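Local coordinates for protein oxalate--CoA ligase (Arabidopsis thaliana, PDB 5IE2) that belongs to the ANL clan of AMP-binding enzymes, with a large N-terminal and a smaller C-terminal domain, and holds ATP in this structure, at residues A[405-408]-A[412-415]; A[438-443]-A[491-496]. One frame throughout, in Å; residues are numbered along the deposited sequence.

Contact 1 (A[405-408]-A[412-415]). With ATP (adenosine-5'-triphosphate), chain C.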
ATOM      1  N   HIS A 405      -4.290 -17.494   7.186  1.00 16.45           N
ATOM      2  CA  HIS A 405      -4.134 -17.940   5.821  1.00 19.97           C
ATOM      3  C   HIS A 405      -5.305 -17.442   5.014  1.00 21.44           C
ATOM      4  O   HIS A 405      -6.435 -17.807   5.320  1.00 21.28           O
ATOM      5  CB  HIS A 405      -4.100 -19.474   5.732  1.00 22.26           C
ATOM      6  CG  HIS A 405      -2.998 -20.098   6.528  1.00 23.87           C
ATOM      7  ND1 HIS A 405      -1.863 -20.622   5.935  1.00 22.72           N
ATOM      8  CD2 HIS A 405      -2.844 -20.267   7.864  1.00 25.66           C
ATOM      9  CE1 HIS A 405      -1.050 -21.072   6.878  1.00 25.70           C
ATOM     10  NE2 HIS A 405      -1.634 -20.891   8.054  1.00 27.05           N
ATOM     11  N   LEU A 406      -5.051 -16.630   3.994  1.00 20.42           N
ATOM     12  CA  LEU A 406      -6.145 -16.098   3.163  1.00 20.70           C
ATOM     13  C   LEU A 406      -6.542 -17.030   2.028  1.00 22.00           C
ATOM     14  O   LEU A 406      -5.702 -17.653   1.369  1.00 23.93           O
ATOM     15  CB  LEU A 406      -5.742 -14.743   2.594  1.00 18.02           C
ATOM     16  CG  LEU A 406      -5.596 -13.673   3.670  1.00 20.44           C
ATOM     17  CD1 LEU A 406      -4.870 -12.480   3.013  1.00 23.05           C
ATOM     18  CD2 LEU A 406      -6.909 -13.246   4.296  1.00 20.97           C
ATOM     19  N   VAL A 407      -7.839 -17.139   1.791  1.00 21.66           N
ATOM     20  CA  VAL A 407      -8.367 -17.992   0.733  1.00 22.54           C
ATOM     21  C   VAL A 407      -8.730 -17.097  -0.442  1.00 24.17           C
ATOM     22  O   VAL A 407      -8.533 -17.466  -1.613  1.00 26.73           O
ATOM     23  CB  VAL A 407      -9.610 -18.808   1.242  1.00 28.34           C
ATOM     24  CG1 VAL A 407     -10.207 -19.649   0.151  1.00 31.41           C
ATOM     25  CG2 VAL A 407      -9.197 -19.678   2.393  1.00 29.75           C
ATOM     26  N   GLY A 408      -9.259 -15.919  -0.134  1.00 24.58           N
ATOM     27  CA  GLY A 408      -9.468 -14.956  -1.208  1.00 24.14           C
ATOM     28  C   GLY A 408     -10.623 -14.018  -0.886  1.00 24.14           C
ATOM     29  O   GLY A 408     -11.286 -14.181   0.132  1.00 25.04           O
ATOM     30  N   GLU A 412     -14.360 -13.087  -5.327  1.00 34.12           N
ATOM     31  CA  GLU A 412     -13.450 -13.683  -6.302  1.00 32.25           C
ATOM     32  C   GLU A 412     -13.365 -15.191  -6.240  1.00 29.49           C
ATOM     33  O   GLU A 412     -12.832 -15.791  -7.181  1.00 29.41           O
ATOM     34  CB  GLU A 412     -12.037 -13.104  -6.134  1.00 32.49           C
ATOM     35  CG  GLU A 412     -11.934 -11.745  -6.790  1.00 37.40           C
ATOM     36  CD  GLU A 412     -10.556 -11.122  -6.702  1.00 40.86           C
ATOM     37  OE1 GLU A 412      -9.605 -11.757  -6.155  1.00 41.05           O
ATOM     38  OE2 GLU A 412     -10.436  -9.974  -7.180  1.00 42.62           O
ATOM     39  N   LEU A 413     -13.887 -15.810  -5.166  1.00 27.12           N
ATOM     40  CA  LEU A 413     -13.854 -17.268  -5.057  1.00 26.14           C
ATOM     41  C   LEU A 413     -14.686 -17.864  -6.179  1.00 29.50           C
ATOM     42  O   LEU A 413     -15.741 -17.317  -6.555  1.00 30.70           O
ATOM     43  CB  LEU A 413     -14.378 -17.757  -3.721  1.00 26.81           C
ATOM     44  CG  LEU A 413     -13.644 -17.232  -2.474  1.00 27.96           C
ATOM     45  CD1 LEU A 413     -14.219 -17.873  -1.208  1.00 29.68           C
ATOM     46  CD2 LEU A 413     -12.171 -17.537  -2.570  1.00 29.88           C
ATOM     47  N   ILE A 414     -14.246 -18.994  -6.705  1.00 27.85           N
ATOM     48  CA  ILE A 414     -14.906 -19.563  -7.874  1.00 29.18           C
ATOM     49  C   ILE A 414     -15.825 -20.696  -7.497  1.00 33.05           C
ATOM     50  O   ILE A 414     -15.397 -21.719  -6.975  1.00 33.05           O
ATOM     51  CB  ILE A 414     -13.841 -20.005  -8.888  1.00 29.96           C
ATOM     52  CG1 ILE A 414     -13.002 -18.804  -9.274  1.00 29.82           C
ATOM     53  CG2 ILE A 414     -14.482 -20.635 -10.104  1.00 33.59           C
ATOM     54  CD1 ILE A 414     -11.777 -19.146 -10.078  1.00 30.63           C
ATOM     55  N   ASN A 415     -17.119 -20.520  -7.720  1.00 36.46           N
ATOM     56  CA  ASN A 415     -18.049 -21.533  -7.258  1.00 41.32           C
ATOM     57  C   ASN A 415     -18.419 -22.530  -8.369  1.00 40.56           C
ATOM     58  O   ASN A 415     -19.390 -22.339  -9.110  1.00 40.50           O
ATOM     59  CB  ASN A 415     -19.293 -20.876  -6.669  1.00 47.08           C
ATOM     60  CG  ASN A 415     -20.121 -21.852  -5.850  1.00 54.80           C
ATOM     61  OD1 ASN A 415     -19.930 -23.072  -5.935  1.00 56.79           O
ATOM     62  ND2 ASN A 415     -21.040 -21.322  -5.041  1.00 60.06           N
TER
HETATM   63  PG  ATP C 601     -11.695  -2.366  -3.423  0.84 33.82           P
HETATM   64  O1G ATP C 601     -12.354  -3.668  -3.877  0.78 36.87           O
HETATM   65  O2G ATP C 601     -12.169  -1.173  -4.175  0.82 33.98           O
HETATM   66  O3G ATP C 601     -11.820  -2.178  -1.913  0.91 32.63           O
HETATM   67  PB  ATP C 601      -9.024  -3.319  -2.881  0.82 25.58           P
HETATM   68  O1B ATP C 601      -7.936  -3.878  -3.772  1.00 24.38           O
HETATM   69  O2B ATP C 601      -9.795  -4.205  -1.969  0.74 24.29           O
HETATM   70  O3B ATP C 601     -10.099  -2.444  -3.759  1.00 32.72           O
HETATM   71  PA  ATP C 601      -6.999  -2.152  -1.075  1.00 23.36           P
HETATM   72  O1A ATP C 601      -7.432  -1.590   0.272  1.00 23.00           O
HETATM   73  O2A ATP C 601      -5.932  -1.477  -1.844  1.00 23.78           O
HETATM   74  O3A ATP C 601      -8.304  -2.127  -2.024  1.00 30.58           O
HETATM   75  O5' ATP C 601      -6.702  -3.716  -0.901  1.00 19.43           O
HETATM   76  C5' ATP C 601      -6.942  -4.460   0.320  1.00 18.85           C
HETATM   77  C4' ATP C 601      -7.206  -5.914  -0.109  1.00 19.89           C
HETATM   78  O4' ATP C 601      -5.987  -6.479  -0.628  1.00 19.06           O
HETATM   79  C3' ATP C 601      -7.498  -6.812   1.052  1.00 19.46           C
HETATM   80  O3' ATP C 601      -8.873  -6.701   1.414  1.00 20.78           O
HETATM   81  C2' ATP C 601      -7.154  -8.186   0.515  1.00 20.24           C
HETATM   82  O2' ATP C 601      -8.189  -8.611  -0.385  1.00 22.70           O
HETATM   83  C1' ATP C 601      -5.968  -7.866  -0.347  1.00 17.88           C
HETATM   84  N9  ATP C 601      -4.678  -8.164   0.321  1.00 16.30           N
HETATM   85  C8  ATP C 601      -3.890  -7.339   1.022  1.00 16.32           C
HETATM   86  N7  ATP C 601      -2.779  -8.021   1.439  1.00 15.32           N
HETATM   87  C5  ATP C 601      -2.891  -9.300   0.953  1.00 16.70           C
HETATM   88  C6  ATP C 601      -2.061 -10.526   1.006  1.00 17.63           C
HETATM   89  N6  ATP C 601      -0.837 -10.500   1.631  1.00 16.26           N
HETATM   90  N1  ATP C 601      -2.543 -11.615   0.364  1.00 19.81           N
HETATM   91  C2  ATP C 601      -3.727 -11.611  -0.290  1.00 21.74           C
HETATM   92  N3  ATP C 601      -4.545 -10.530  -0.374  1.00 19.96           N
HETATM   93  C4  ATP C 601      -4.141  -9.375   0.228  1.00 16.67           C
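CD2 of Leu413 makes the close approaches to Val407 and Gly408, near the end of strand 404-409. It lies 4.0 Å from CG1 of Val407 and 3.8 Å from the carbonyl O of Val407, so the same methyl covers a branch and its backbone. The two side chains cross at about a right angle. Leu413 keeps CG opposite its carbonyl carbon (chi1 -58°), which directs the isobutyl group at the strand, while Val407 offers the branch that stands opposite its own backbone N. Gly408 has phi/psi of 152°/174°, a conformation suited to glycine, and its bare CA leaves room for the leucine methyl. The Val407 carbonyl O, skirted by that methyl, is hydrogen-bonded to Ser422 OG. One residue earlier, Leu406 turns to the nucleotide: its CD1 sits over one face of the adenine at its C2-N1 end, 3.6 Å from C2 of ATP, and so forms part of the ATP pocket. Val407 and Gly408 form a classic beta bulge in strand 404-409, opposite Ile395 of strand 394-398. Ile395 also touches the side chains of Val407 and Leu413. The chain thus passes from strand 404-409 through a short turn, which as in other ANL enzymes probably lies at the hinge between the large and small domains, into strand 414-416, which pairs with 419-421 and rests through Ile414 on strand 450-459.

Contact 2 (A[438-443]-A[491-496])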
ATOM      1  N   GLN A 438       4.650 -14.668 -15.383  1.00 28.35           N
ATOM      2  CA  GLN A 438       3.540 -14.126 -14.615  1.00 29.12           C
ATOM      3  C   GLN A 438       2.265 -14.938 -14.833  1.00 30.40           C
ATOM      4  O   GLN A 438       2.092 -15.548 -15.875  1.00 28.84           O
ATOM      5  CB  GLN A 438       3.291 -12.648 -14.954  1.00 30.53           C
ATOM      6  CG  GLN A 438       2.194 -11.997 -14.094  1.00 31.35           C
ATOM      7  CD  GLN A 438       2.525 -11.962 -12.567  1.00 39.71           C
ATOM      8  OE1 GLN A 438       2.344 -12.963 -11.838  1.00 35.83           O
ATOM      9  NE2 GLN A 438       2.985 -10.781 -12.086  1.00 38.78           N
ATOM     10  N   GLY A 439       1.368 -14.982 -13.856  1.00 30.55           N
ATOM     11  CA  GLY A 439       0.134 -15.761 -14.060  1.00 31.27           C
ATOM     12  C   GLY A 439      -1.026 -15.296 -13.194  1.00 33.74           C
ATOM     13  O   GLY A 439      -0.789 -14.830 -12.068  1.00 34.15           O
ATOM     14  N   VAL A 440      -2.266 -15.434 -13.674  1.00 31.55           N
ATOM     15  CA  VAL A 440      -3.414 -14.983 -12.886  1.00 30.65           C
ATOM     16  C   VAL A 440      -4.606 -15.882 -13.191  1.00 31.57           C
ATOM     17  O   VAL A 440      -4.911 -16.159 -14.360  1.00 32.24           O
ATOM     18  CB  VAL A 440      -3.809 -13.483 -13.161  1.00 31.14           C
ATOM     19  CG1 VAL A 440      -4.107 -13.282 -14.643  1.00 33.44           C
ATOM     20  CG2 VAL A 440      -5.027 -13.059 -12.318  1.00 29.88           C
ATOM     21  N   ALA A 441      -5.255 -16.389 -12.146  1.00 28.87           N
ATOM     22  CA  ALA A 441      -6.451 -17.215 -12.324  1.00 29.33           C
ATOM     23  C   ALA A 441      -7.690 -16.390 -12.069  1.00 30.77           C
ATOM     24  O   ALA A 441      -7.623 -15.427 -11.310  1.00 29.83           O
ATOM     25  CB  ALA A 441      -6.436 -18.447 -11.377  1.00 31.09           C
ATOM     26  N   PHE A 442      -8.829 -16.802 -12.636  1.00 31.34           N
ATOM     27  CA  PHE A 442     -10.052 -16.007 -12.531  1.00 32.14           C
ATOM     28  C   PHE A 442     -11.281 -16.831 -12.878  1.00 33.95           C
ATOM     29  O   PHE A 442     -11.202 -17.827 -13.616  1.00 34.52           O
ATOM     30  CB  PHE A 442      -9.969 -14.747 -13.431  1.00 31.96           C
ATOM     31  CG  PHE A 442      -9.698 -15.036 -14.897  1.00 33.67           C
ATOM     32  CD1 PHE A 442     -10.751 -15.269 -15.766  1.00 34.46           C
ATOM     33  CD2 PHE A 442      -8.408 -15.026 -15.404  1.00 34.13           C
ATOM     34  CE1 PHE A 442     -10.523 -15.522 -17.118  1.00 36.69           C
ATOM     35  CE2 PHE A 442      -8.171 -15.272 -16.757  1.00 35.32           C
ATOM     36  CZ  PHE A 442      -9.236 -15.532 -17.608  1.00 37.07           C
ATOM     37  N   GLY A 443     -12.430 -16.433 -12.321  1.00 34.96           N
ATOM     38  CA  GLY A 443     -13.672 -17.155 -12.533  1.00 36.85           C
ATOM     39  C   GLY A 443     -14.359 -16.677 -13.809  1.00 40.84           C
ATOM     40  O   GLY A 443     -14.194 -15.542 -14.226  1.00 42.36           O
ATOM     41  N   ASP A 491       1.227 -11.421 -23.588  1.00 43.84           N
ATOM     42  CA  ASP A 491       2.497 -10.714 -23.439  1.00 46.89           C
ATOM     43  C   ASP A 491       2.417  -9.671 -22.321  1.00 45.66           C
ATOM     44  O   ASP A 491       3.436  -9.152 -21.841  1.00 43.04           O
ATOM     45  CB  ASP A 491       2.874 -10.057 -24.780  1.00 52.27           C
ATOM     46  CG  ASP A 491       1.798  -9.067 -25.290  1.00 57.90           C
ATOM     47  OD1 ASP A 491       0.576  -9.327 -25.160  1.00 58.48           O
ATOM     48  OD2 ASP A 491       2.183  -8.030 -25.877  1.00 62.31           O
ATOM     49  N   ASN A 492       1.188  -9.380 -21.904  1.00 47.65           N
ATOM     50  CA  ASN A 492       0.957  -8.366 -20.898  1.00 50.09           C
ATOM     51  C   ASN A 492      -0.344  -8.509 -20.098  1.00 47.67           C
ATOM     52  O   ASN A 492      -1.408  -8.837 -20.644  1.00 47.77           O
ATOM     53  CB  ASN A 492       0.987  -6.995 -21.566  1.00 57.13           C
ATOM     54  CG  ASN A 492       1.167  -5.876 -20.565  1.00 62.34           C
ATOM     55  OD1 ASN A 492       0.206  -5.188 -20.210  1.00 65.62           O
ATOM     56  ND2 ASN A 492       2.395  -5.713 -20.065  1.00 64.23           N
ATOM     57  N   LEU A 493      -0.255  -8.247 -18.792  1.00 44.65           N
ATOM     58  CA  LEU A 493      -1.458  -8.164 -17.976  1.00 44.68           C
ATOM     59  C   LEU A 493      -1.604  -6.761 -17.410  1.00 44.49           C
ATOM     60  O   LEU A 493      -0.623  -6.179 -16.926  1.00 45.47           O
ATOM     61  CB  LEU A 493      -1.462  -9.155 -16.789  1.00 44.32           C
ATOM     62  CG  LEU A 493      -1.757 -10.662 -16.701  1.00 43.39           C
ATOM     63  CD1 LEU A 493      -2.807 -11.065 -17.720  1.00 40.49           C
ATOM     64  CD2 LEU A 493      -0.539 -11.515 -16.814  1.00 43.34           C
ATOM     65  N   PRO A 494      -2.835  -6.233 -17.421  1.00 44.73           N
ATOM     66  CA  PRO A 494      -3.106  -4.961 -16.751  1.00 45.16           C
ATOM     67  C   PRO A 494      -2.869  -5.021 -15.219  1.00 42.85           C
ATOM     68  O   PRO A 494      -3.298  -5.968 -14.529  1.00 41.00           O
ATOM     69  CB  PRO A 494      -4.590  -4.713 -17.066  1.00 44.71           C
ATOM     70  CG  PRO A 494      -5.138  -6.085 -17.417  1.00 44.79           C
ATOM     71  CD  PRO A 494      -4.022  -6.776 -18.105  1.00 44.22           C
ATOM     72  N   LYS A 495      -2.174  -4.012 -14.698  1.00 43.70           N
ATOM     73  CA  LYS A 495      -2.108  -3.841 -13.249  1.00 44.83           C
ATOM     74  C   LYS A 495      -2.399  -2.401 -12.845  1.00 42.64           C
ATOM     75  O   LYS A 495      -2.200  -1.470 -13.628  1.00 41.15           O
ATOM     76  CB  LYS A 495      -0.766  -4.304 -12.658  1.00 47.26           C
ATOM     77  CG  LYS A 495       0.488  -4.042 -13.439  1.00 51.29           C
ATOM     78  CD  LYS A 495       1.557  -5.061 -12.981  1.00 54.10           C
ATOM     79  CE  LYS A 495       2.919  -4.873 -13.671  1.00 55.86           C
ATOM     80  NZ  LYS A 495       3.689  -3.712 -13.125  1.00 55.86           N
ATOM     81  N   THR A 496      -2.906  -2.251 -11.620  1.00 41.61           N
ATOM     82  CA  THR A 496      -3.194  -0.949 -11.036  1.00 40.83           C
ATOM     83  C   THR A 496      -1.928  -0.139 -10.814  1.00 40.98           C
ATOM     84  O   THR A 496      -0.801  -0.637 -10.990  1.00 39.60           O
ATOM     85  CB  THR A 496      -3.919  -1.095  -9.702  1.00 40.74           C
ATOM     86  OG1 THR A 496      -3.048  -1.729  -8.752  1.00 39.06           O
ATOM     87  CG2 THR A 496      -5.178  -1.909  -9.881  1.00 41.60           C
TER
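Leu493 reaches the stem of the Gln438 carboxamide: CD2 of Leu493 lies 3.9 Å from Gln438 CG, while neither face of the amide is touched by 491-496. The Phe442 ring does not reach that segment either and packs on Val506 and Ala507 of helix 503-510. The edges of the amide are held by polar bonds. OE1 of Gln438 takes the backbone N-H of Gly439 at 3.0 Å, in the carbonyl plane and on a lone pair, with a sharply bent C=O...N angle of 101°. NE2 is hydrogen-bonded to Gln265 OE1, and the two bonds together probably limit the rotation of the amide. The bend at chi2 (62°), together with chi3, brings OE1 back to the N of Gly439. The other methyl of Leu493, CD1, lies 4.0 Å from Val440 CG1, and Leu493 CG is 4.1 Å from the same methyl. One leucine thus spans two residues on one face of the strand, with its chi2 at -33°, well away from a staggered value. Val440 places CG1 between its backbone N and carbonyl carbon, and this is the methyl that meets the leucine. Strand 436-446 pairs antiparallel with 450-459, whose Ile458 touches both Gln438 and Leu493. Val440 packs onwards against the same Val506, and Gln265 belongs to helix 261-273 of the AMP-binding region, so the glutamine links the small C-terminal domain to the large one.

Both contacts bury the same modest area, 126 Å², and in each a leucine from a loop packs against a strand, but their settings differ. Contact 1 is partly buried, probably at the passage between the two domains, on a strand whose Leu406 reaches the adenine, and sets a methyl against backbone as much as side chain. Contact 2 is more buried, within the C-terminal domain, and is made of side chains alone, with a polar amide at its margin. Their centres are about 17 Å apart, yet they meet: Ile414 CD1 lies 3.6 Å from the backbone N of Gly443, so Ile414 of contact 1 packs its end methyl on the backbone of strand 436-446.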